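Local atomic coordinates of nitrogen regulatory protein P-II (Thiomonas intermedia, PDB entry 5D4N), a protein that binds adenine nucleotides and probably acts as a bicarbonate-responsive, carboxysome-associated signalling protein of the PII family, regulating partner proteins. Residues E22-L27 and I64-A69. Residues are numbered along the deposited sequence; the frame is centred on the assembly and turned at random.
Sequences EFATDL and IMIIAA. With AMP (adenosine monophosphate), chain F.
I66 reaches out from strand 63-70 to touch A24 and T25 of helix 21-31, a helix-on-sheet contact in the ferredoxin-like (βαββαβ) core of a PII-type subunit. Its CD1 does all the touching, lying 3.6 Å from A24 CB and 4.2 Å from T25 CG2. With CG1 anti to the carbonyl carbon (chi1 -61°) and the chain extended beyond it, the terminal methyl is carried up to the helix. A long branched side chain suits the strand, where it spans the gap between layers; the short A24 methyl meets CD1 without pushing the helix away. T25 crosses I66 at about a right angle and offers its methyl, while its hydroxyl makes a weak hydrogen bond to K21 O within the helix. L28 also packs on I66, and A24 meets L16 of strand 7-17 and F82 of helix 72-88, so the apolar layer is shared by both helices. The strand's other face looks into the trimer, where M65 packs on I67 of the third subunit. Near its end, both hydrogen bonds from A69 to the adenine of AMP use its backbone: A69 O accepts from N6 at 3.0 Å, and A69 N donates to N1 at 2.9 Å, nearly straight at 174°.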
loop_
_atom_site.group_PDB
_atom_site.type_symbol
_atom_site.label_atom_id
_atom_site.label_comp_id
_atom_site.label_asym_id
_atom_site.label_seq_id
_atom_site.Cartn_x
_atom_site.Cartn_y
_atom_site.Cartn_z
ATOM N N GLU A 22 -8.762 17.143 4.601
ATOM C CA GLU A 22 -8.802 18.320 3.732
ATOM C C GLU A 22 -7.459 19.062 3.685
ATOM O O GLU A 22 -7.051 19.481 2.607
ATOM C CB GLU A 22 -9.988 19.225 4.084
ATOM C CG GLU A 22 -10.187 20.372 3.121
ATOM C CD GLU A 22 -11.165 21.412 3.618
ATOM O OE1 GLU A 22 -10.742 22.286 4.410
ATOM O OE2 GLU A 22 -12.353 21.348 3.227
ATOM N N PHE A 23 -6.738 19.169 4.826
ATOM C CA PHE A 23 -5.426 19.811 4.861
ATOM C C PHE A 23 -4.489 19.069 3.897
ATOM O O PHE A 23 -3.791 19.691 3.077
ATOM C CB PHE A 23 -4.855 19.743 6.276
ATOM C CG PHE A 23 -3.434 20.225 6.390
ATOM C CD1 PHE A 23 -2.367 19.354 6.190
ATOM C CD2 PHE A 23 -3.153 21.548 6.724
ATOM C CE1 PHE A 23 -1.052 19.812 6.233
ATOM C CE2 PHE A 23 -1.822 21.996 6.814
ATOM C CZ PHE A 23 -0.782 21.123 6.535
ATOM N N ALA A 24 -4.477 17.745 4.014
ATOM C CA ALA A 24 -3.596 16.930 3.172
ATOM C C ALA A 24 -3.967 16.991 1.696
ATOM O O ALA A 24 -3.082 17.193 0.860
ATOM C CB ALA A 24 -3.624 15.506 3.654
ATOM N N THR A 25 -5.255 16.791 1.358
ATOM C CA THR A 25 -5.697 16.841 -0.071
ATOM C C THR A 25 -5.489 18.232 -0.672
ATOM O O THR A 25 -5.102 18.354 -1.840
ATOM C CB THR A 25 -7.092 16.274 -0.264
ATOM O OG1 THR A 25 -8.040 17.130 0.409
ATOM C CG2 THR A 25 -7.185 14.796 0.193
ATOM N N ASP A 26 -5.647 19.294 0.154
ATOM C CA ASP A 26 -5.369 20.650 -0.314
ATOM C C ASP A 26 -3.882 20.817 -0.667
ATOM O O ASP A 26 -3.587 21.448 -1.679
ATOM C CB ASP A 26 -5.753 21.693 0.725
ATOM C CG ASP A 26 -7.230 22.003 0.833
ATOM O OD1 ASP A 26 -8.014 21.535 -0.046
ATOM O OD2 ASP A 26 -7.605 22.711 1.778
ATOM N N LEU A 27 -2.956 20.249 0.146
ATOM C CA LEU A 27 -1.522 20.296 -0.199
ATOM C C LEU A 27 -1.273 19.578 -1.511
ATOM O O LEU A 27 -0.496 20.052 -2.351
ATOM C CB LEU A 27 -0.661 19.627 0.878
ATOM C CG LEU A 27 -0.375 20.461 2.127
ATOM C CD1 LEU A 27 0.557 19.693 3.050
ATOM C CD2 LEU A 27 0.192 21.830 1.780
ATOM N N ILE A 64 -6.706 7.482 8.125
ATOM C CA ILE A 64 -6.825 7.205 6.697
ATOM C C ILE A 64 -5.428 7.112 6.104
ATOM O O ILE A 64 -4.452 7.587 6.705
ATOM C CB ILE A 64 -7.653 8.302 5.940
ATOM C CG1 ILE A 64 -6.949 9.701 6.039
ATOM C CG2 ILE A 64 -9.089 8.352 6.417
ATOM C CD1 ILE A 64 -7.565 10.782 5.168
ATOM N N MET A 65 -5.329 6.512 4.919
ATOM C CA MET A 65 -4.077 6.490 4.182
ATOM C C MET A 65 -4.358 7.065 2.826
ATOM O O MET A 65 -5.231 6.553 2.102
ATOM C CB MET A 65 -3.500 5.068 4.038
ATOM C CG MET A 65 -2.236 5.068 3.220
ATOM S SD MET A 65 -1.370 3.468 3.222
ATOM C CE MET A 65 -2.599 2.406 2.380
ATOM N N ILE A 66 -3.646 8.139 2.485
ATOM C CA ILE A 66 -3.814 8.761 1.170
ATOM C C ILE A 66 -2.662 8.240 0.325
ATOM O O ILE A 66 -1.491 8.389 0.717
ATOM C CB ILE A 66 -3.767 10.302 1.282
ATOM C CG1 ILE A 66 -4.905 10.796 2.180
ATOM C CG2 ILE A 66 -3.866 10.899 -0.141
ATOM C CD1 ILE A 66 -4.792 12.323 2.555
ATOM N N ILE A 67 -2.989 7.636 -0.829
ATOM C CA ILE A 67 -1.984 7.092 -1.729
ATOM C C ILE A 67 -1.914 8.082 -2.872
ATOM O O ILE A 67 -2.934 8.346 -3.522
ATOM C CB ILE A 67 -2.419 5.695 -2.268
ATOM C CG1 ILE A 67 -2.563 4.676 -1.131
ATOM C CG2 ILE A 67 -1.430 5.209 -3.342
ATOM C CD1 ILE A 67 -3.311 3.385 -1.608
ATOM N N ALA A 68 -0.722 8.615 -3.137
ATOM C CA ALA A 68 -0.603 9.597 -4.184
ATOM C C ALA A 68 0.601 9.345 -5.057
ATOM O O ALA A 68 1.728 9.454 -4.571
ATOM C CB ALA A 68 -0.538 11.001 -3.569
ATOM N N ALA A 69 0.368 8.976 -6.343
ATOM C CA ALA A 69 1.459 8.814 -7.304
ATOM C C ALA A 69 1.787 10.196 -7.825
ATOM O O ALA A 69 0.910 10.917 -8.325
ATOM C CB ALA A 69 1.029 7.907 -8.467
HETATM P P AMP F . -8.673 8.528 -13.364
HETATM O O1P AMP F . -7.839 9.788 -13.559
HETATM O O2P AMP F . -10.132 8.847 -13.631
HETATM O O3P AMP F . -8.167 7.339 -14.104
HETATM O "O5'" AMP F . -8.637 8.211 -11.784
HETATM C "C5'" AMP F . -9.411 7.104 -11.266
HETATM C "C4'" AMP F . -8.931 6.796 -9.871
HETATM O "O4'" AMP F . -7.567 6.348 -9.914
HETATM C "C3'" AMP F . -8.896 7.999 -8.934
HETATM O "O3'" AMP F . -10.185 8.317 -8.424
HETATM C "C2'" AMP F . -7.921 7.502 -7.860
HETATM O "O2'" AMP F . -8.605 6.605 -6.991
HETATM C "C1'" AMP F . -6.893 6.741 -8.725
HETATM N N9 AMP F . -5.764 7.583 -9.113
HETATM C C8 AMP F . -5.640 8.358 -10.240
HETATM N N7 AMP F . -4.539 9.069 -10.280
HETATM C C5 AMP F . -3.909 8.759 -9.084
HETATM C C6 AMP F . -2.698 9.193 -8.510
HETATM N N6 AMP F . -1.880 10.086 -9.098
HETATM N N1 AMP F . -2.345 8.660 -7.314
HETATM C C2 AMP F . -3.161 7.771 -6.728
HETATM N N3 AMP F . -4.346 7.316 -7.156
HETATM C C4 AMP F . -4.651 7.837 -8.359
#